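Local coordinates for protein aerobactin synthase IucC (Klebsiella pneumoniae, PDB 6CN7) that probably catalyses the ATP-dependent attachment of a second N-acetyl-N-hydroxylysine to N-citryl-N-acetyl-N-hydroxylysine, completing the siderophore aerobactin used in high-affinity iron uptake, at residues Asn164-His169 against Arg261-Ala266; Leu168-Val173 against Thr190-Ala195. The protein carries 5 engineered substitutions. All coordinates share one frame; numbering follows the deposited sequence.

Interaction 1 of 2, residues Asn164-His169 against Arg261-Ala266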
loop_
_atom_site.group_PDB
_atom_site.type_symbol
_atom_site.label_atom_id
_atom_site.label_comp_id
_atom_site.label_asym_id
_atom_site.label_seq_id
_atom_site.Cartn_x
_atom_site.Cartn_y
_atom_site.Cartn_z
ATOM N N ASN A 164 8.104 17.272 -2.641
ATOM C CA ASN A 164 8.593 16.719 -1.389
ATOM C C ASN A 164 9.767 15.779 -1.646
ATOM O O ASN A 164 9.931 15.231 -2.739
ATOM C CB ASN A 164 7.479 15.977 -0.655
ATOM C CG ASN A 164 6.497 16.918 0.015
ATOM O OD1 ASN A 164 6.887 17.930 0.598
ATOM N ND2 ASN A 164 5.214 16.593 -0.068
ATOM N N THR A 165 10.588 15.600 -0.620
ATOM C CA THR A 165 11.784 14.778 -0.710
ATOM C C THR A 165 11.632 13.530 0.150
ATOM O O THR A 165 10.740 13.429 0.995
ATOM C CB THR A 165 13.023 15.568 -0.281
ATOM O OG1 THR A 165 12.888 15.970 1.088
ATOM C CG2 THR A 165 13.203 16.796 -1.154
ATOM N N PHE A 166 12.527 12.570 -0.071
ATOM C CA PHE A 166 12.466 11.315 0.661
ATOM C C PHE A 166 13.785 10.576 0.506
ATOM O O PHE A 166 14.539 10.794 -0.447
ATOM C CB PHE A 166 11.298 10.444 0.183
ATOM C CG PHE A 166 11.261 10.232 -1.309
ATOM C CD1 PHE A 166 10.617 11.140 -2.136
ATOM C CD2 PHE A 166 11.867 9.125 -1.883
ATOM C CE1 PHE A 166 10.577 10.946 -3.505
ATOM C CE2 PHE A 166 11.831 8.928 -3.253
ATOM C CZ PHE A 166 11.185 9.839 -4.063
ATOM N N ARG A 167 14.055 9.703 1.470
ATOM C CA ARG A 167 15.198 8.809 1.411
ATOM C C ARG A 167 14.843 7.551 0.629
ATOM O O ARG A 167 13.671 7.201 0.462
ATOM C CB ARG A 167 15.661 8.422 2.817
ATOM C CG ARG A 167 16.390 9.517 3.566
ATOM C CD ARG A 167 16.906 9.004 4.899
ATOM N NE ARG A 167 17.618 10.033 5.652
ATOM C CZ ARG A 167 18.085 9.867 6.886
ATOM N NH1 ARG A 167 17.913 8.713 7.517
ATOM N NH2 ARG A 167 18.723 10.860 7.491
ATOM N N LEU A 168 15.877 6.868 0.153
ATOM C CA LEU A 168 15.705 5.595 -0.523
ATOM C C LEU A 168 15.847 4.445 0.464
ATOM O O LEU A 168 16.548 4.546 1.475
ATOM C CB LEU A 168 16.731 5.435 -1.644
ATOM C CG LEU A 168 16.699 6.512 -2.727
ATOM C CD1 LEU A 168 17.815 6.275 -3.732
ATOM C CD2 LEU A 168 15.340 6.551 -3.416
ATOM N N HIS A 169 15.162 3.349 0.160
ATOM C CA HIS A 169 15.324 2.103 0.887
ATOM C C HIS A 169 16.449 1.296 0.249
ATOM O O HIS A 169 16.661 1.351 -0.967
ATOM C CB HIS A 169 14.018 1.309 0.875
ATOM C CG HIS A 169 13.977 0.192 1.868
ATOM N ND1 HIS A 169 13.640 0.384 3.190
ATOM C CD2 HIS A 169 14.219 -1.132 1.730
ATOM C CE1 HIS A 169 13.680 -0.774 3.825
ATOM N NE2 HIS A 169 14.029 -1.710 2.961
ATOM N N ARG A 261 9.885 8.221 -12.075
ATOM C CA ARG A 261 10.839 7.165 -11.756
ATOM C C ARG A 261 12.265 7.681 -11.631
ATOM O O ARG A 261 13.082 7.043 -10.957
ATOM C CB ARG A 261 10.796 6.069 -12.819
ATOM C CG ARG A 261 9.566 5.170 -12.766
ATOM C CD ARG A 261 9.647 4.094 -13.834
ATOM N NE ARG A 261 10.839 3.266 -13.673
ATOM C CZ ARG A 261 11.339 2.471 -14.614
ATOM N NH1 ARG A 261 10.758 2.389 -15.805
ATOM N NH2 ARG A 261 12.430 1.756 -14.366
ATOM N N THR A 262 12.585 8.806 -12.261
ATOM C CA THR A 262 13.920 9.386 -12.201
ATOM C C THR A 262 13.942 10.480 -11.141
ATOM O O THR A 262 13.098 11.382 -11.157
ATOM C CB THR A 262 14.336 9.949 -13.562
ATOM O OG1 THR A 262 14.219 8.925 -14.557
ATOM C CG2 THR A 262 15.776 10.444 -13.522
ATOM N N LEU A 263 14.908 10.398 -10.229
ATOM C CA LEU A 263 14.970 11.281 -9.074
ATOM C C LEU A 263 16.225 12.144 -9.125
ATOM O O LEU A 263 17.280 11.714 -9.602
ATOM C CB LEU A 263 14.963 10.478 -7.769
ATOM C CG LEU A 263 13.950 9.337 -7.664
ATOM C CD1 LEU A 263 14.166 8.578 -6.366
ATOM C CD2 LEU A 263 12.526 9.858 -7.755
ATOM N N THR A 264 16.096 13.367 -8.618
ATOM C CA THR A 264 17.212 14.289 -8.476
ATOM C C THR A 264 17.620 14.366 -7.011
ATOM O O THR A 264 16.766 14.374 -6.118
ATOM C CB THR A 264 16.843 15.684 -8.990
ATOM O OG1 THR A 264 16.492 15.607 -10.377
ATOM C CG2 THR A 264 18.008 16.655 -8.823
ATOM N N ASN A 265 18.928 14.416 -6.766
ATOM C CA ASN A 265 19.441 14.509 -5.405
ATOM C C ASN A 265 19.286 15.942 -4.909
ATOM O O ASN A 265 19.867 16.870 -5.484
ATOM C CB ASN A 265 20.904 14.074 -5.354
ATOM C CG ASN A 265 21.403 13.872 -3.937
ATOM O OD1 ASN A 265 21.042 14.617 -3.025
ATOM N ND2 ASN A 265 22.234 12.857 -3.742
ATOM N N ALA A 266 18.503 16.124 -3.845
ATOM C CA ALA A 266 18.255 17.449 -3.295
ATOM C C ALA A 266 19.216 17.822 -2.176
ATOM O O ALA A 266 19.338 19.010 -1.856
ATOM C CB ALA A 266 16.818 17.543 -2.774
#
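Leu263 sets its two methyl groups against Phe166 and Leu168, the two buried residues of segment 164-169 that it meets. Leu263 CD1 does most of the work, lying 3.8 Å from Leu168 CD2 and 3.9 Å from Phe166 CE2. Leu263 CD2, the other branch, turns to the far end of the ring and comes within 3.9 Å of Phe166 CZ. The Leu263 side chain lies roughly perpendicular to that of Phe166, CD1 reaching the ring obliquely, whereas it and Leu168 run alongside one another, pointing opposite ways. Phe166 holds CG between its own backbone N and carbonyl carbon (chi1 52°), which carries the end of the ring to Leu263 although its CB does not point there. The segments belong to the antiparallel sheet of the IucA/IucC family region but are not neighbours in it: strand 252-256 pairs with both, and their touching parts run 118° apart. Trp254 of strand 252-256 touches Leu168 and Leu263 alike, and Tyr158 meets the Phe166 ring edge-to-face. At the more exposed end, Thr165 turns its methyl rather than its hydroxyl across, with Thr165 CG2 4.0 Å from Ala266 CB.

Interaction 2 of 2, residues Leu168-Val173 against Thr190-Ala195. Engineered in segment 190-195: Thr190 (natural residue Gln).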
loop_
_atom_site.group_PDB
_atom_site.type_symbol
_atom_site.label_atom_id
_atom_site.label_comp_id
_atom_site.label_asym_id
_atom_site.label_seq_id
_atom_site.Cartn_x
_atom_site.Cartn_y
_atom_site.Cartn_z
ATOM N N LEU A 168 15.877 6.868 0.153
ATOM C CA LEU A 168 15.705 5.595 -0.523
ATOM C C LEU A 168 15.847 4.445 0.464
ATOM O O LEU A 168 16.548 4.546 1.475
ATOM C CB LEU A 168 16.731 5.435 -1.644
ATOM C CG LEU A 168 16.699 6.512 -2.727
ATOM C CD1 LEU A 168 17.815 6.275 -3.732
ATOM C CD2 LEU A 168 15.340 6.551 -3.416
ATOM N N HIS A 169 15.162 3.349 0.160
ATOM C CA HIS A 169 15.324 2.103 0.887
ATOM C C HIS A 169 16.449 1.296 0.249
ATOM O O HIS A 169 16.661 1.351 -0.967
ATOM C CB HIS A 169 14.018 1.309 0.875
ATOM C CG HIS A 169 13.977 0.192 1.868
ATOM N ND1 HIS A 169 13.640 0.384 3.190
ATOM C CD2 HIS A 169 14.219 -1.132 1.730
ATOM C CE1 HIS A 169 13.680 -0.774 3.825
ATOM N NE2 HIS A 169 14.029 -1.710 2.961
ATOM N N TRP A 170 17.177 0.549 1.076
ATOM C CA TRP A 170 18.368 -0.166 0.632
ATOM C C TRP A 170 18.236 -1.652 0.927
ATOM O O TRP A 170 17.893 -2.041 2.049
ATOM C CB TRP A 170 19.621 0.400 1.301
ATOM C CG TRP A 170 19.946 1.770 0.817
ATOM C CD1 TRP A 170 19.516 2.950 1.348
ATOM C CD2 TRP A 170 20.757 2.109 -0.312
ATOM N NE1 TRP A 170 20.014 4.004 0.623
ATOM C CE2 TRP A 170 20.779 3.514 -0.403
ATOM C CE3 TRP A 170 21.470 1.361 -1.254
ATOM C CZ2 TRP A 170 21.486 4.186 -1.397
ATOM C CZ3 TRP A 170 22.172 2.030 -2.239
ATOM C CH2 TRP A 170 22.175 3.427 -2.303
ATOM N N LEU A 171 18.513 -2.470 -0.083
ATOM C CA LEU A 171 18.522 -3.920 0.036
ATOM C C LEU A 171 19.936 -4.448 -0.153
ATOM O O LEU A 171 20.834 -3.749 -0.629
ATOM C CB LEU A 171 17.588 -4.562 -0.997
ATOM C CG LEU A 171 16.094 -4.248 -0.907
ATOM C CD1 LEU A 171 15.348 -4.965 -2.021
ATOM C CD2 LEU A 171 15.539 -4.640 0.451
ATOM N N ALA A 172 20.123 -5.709 0.231
ATOM C CA ALA A 172 21.359 -6.436 -0.016
ATOM C C ALA A 172 21.031 -7.688 -0.813
ATOM O O ALA A 172 20.117 -8.437 -0.450
ATOM C CB ALA A 172 22.065 -6.800 1.293
ATOM N N VAL A 173 21.767 -7.907 -1.900
ATOM C CA VAL A 173 21.514 -9.016 -2.808
ATOM C C VAL A 173 22.827 -9.720 -3.106
ATOM O O VAL A 173 23.889 -9.093 -3.168
ATOM C CB VAL A 173 20.851 -8.535 -4.117
ATOM C CG1 VAL A 173 20.590 -9.709 -5.058
ATOM C CG2 VAL A 173 19.558 -7.792 -3.819
ATOM N N THR A 190 31.881 4.752 -5.414
ATOM C CA THR A 190 31.613 6.099 -5.904
ATOM C C THR A 190 30.115 6.363 -5.957
ATOM O O THR A 190 29.637 7.396 -5.473
ATOM C CB THR A 190 32.241 6.289 -7.287
ATOM O OG1 THR A 190 33.664 6.148 -7.195
ATOM C CG2 THR A 190 31.904 7.668 -7.858
ATOM N N LEU A 191 29.355 5.438 -6.548
ATOM C CA LEU A 191 27.908 5.600 -6.617
ATOM C C LEU A 191 27.305 5.734 -5.226
ATOM O O LEU A 191 26.431 6.578 -4.999
ATOM C CB LEU A 191 27.288 4.419 -7.364
ATOM C CG LEU A 191 27.741 4.248 -8.817
ATOM C CD1 LEU A 191 27.256 2.920 -9.376
ATOM C CD2 LEU A 191 27.248 5.401 -9.679
ATOM N N LEU A 192 27.758 4.909 -4.278
ATOM C CA LEU A 192 27.282 5.036 -2.904
ATOM C C LEU A 192 27.648 6.396 -2.328
ATOM O O LEU A 192 26.856 7.005 -1.599
ATOM C CB LEU A 192 27.860 3.914 -2.041
ATOM C CG LEU A 192 27.413 2.493 -2.397
ATOM C CD1 LEU A 192 28.248 1.470 -1.646
ATOM C CD2 LEU A 192 25.931 2.295 -2.099
ATOM N N ALA A 193 28.846 6.895 -2.648
ATOM C CA ALA A 193 29.245 8.216 -2.176
ATOM C C ALA A 193 28.350 9.305 -2.746
ATOM O O ALA A 193 28.195 10.365 -2.130
ATOM C CB ALA A 193 30.704 8.488 -2.540
ATOM N N ALA A 194 27.759 9.073 -3.920
ATOM C CA ALA A 194 26.823 10.036 -4.486
ATOM C C ALA A 194 25.475 10.018 -3.778
ATOM O O ALA A 194 24.748 11.015 -3.835
ATOM C CB ALA A 194 26.620 9.761 -5.977
ATOM N N ALA A 195 25.127 8.916 -3.112
ATOM C CA ALA A 195 23.835 8.776 -2.457
ATOM C C ALA A 195 23.902 8.894 -0.943
ATOM O O ALA A 195 22.854 9.044 -0.305
ATOM C CB ALA A 195 23.199 7.427 -2.822
#
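A short helix, 188-195, packs against strand 165-174 of the antiparallel sheet through the indole of Trp170, which spans the distance between the two backbones: the nearest CA atoms, those of Trp170 and Leu192, are 10.9 Å apart. The six-membered ring makes the contact. Trp170 CZ3 lies 3.8 Å from Leu192 CD2, and CH2 is almost as near to the same methyl, which approaches the ring obliquely. Ala195, nearly one turn further along the helix, places CB at the ring edge, near the indole plane and 3.9 Å from Trp170 CZ2. Leu192 has CG beside its backbone N and the chain extended beyond it (chi1 -65°, chi2 169°), an arrangement that brings CD2 to the indole even though CB does not aim at the strand. Outside this contact, Trp170 NE1 donates a hydrogen bond to the carbonyl oxygen of Phe250, and Pro219 and Pro221 of strand 217-222 also touch this side chain. The helix therefore meets the carbon atoms of the six-membered ring by van der Waals contact alone, while the buried polar N-H is satisfied within the sheet, a bond that would also restrict rotation of the ring.

Strand 165-174 supplies the first segment of both interactions. From there the chain passes through strand 178-180 and turns into helix 188-195, where interaction 2 closes the shorter loop, with 16 residues between its segments. It then runs through helices and strands 217-222, 244-250 and 252-256 before strand 262-265 returns in interaction 1, closing a loop of 91 residues. Interaction 2 is nested inside this larger closure, and the two first segments overlap at Leu168 and His169. Their centres lie 12 Å apart, and the distal segments touch directly, Asn265 ND2 being 3.1 Å from Ala194 O. Strand 165-174 is thereby tied to helix 188-195 on one hand and to strand 262-265 of its own sheet on the other.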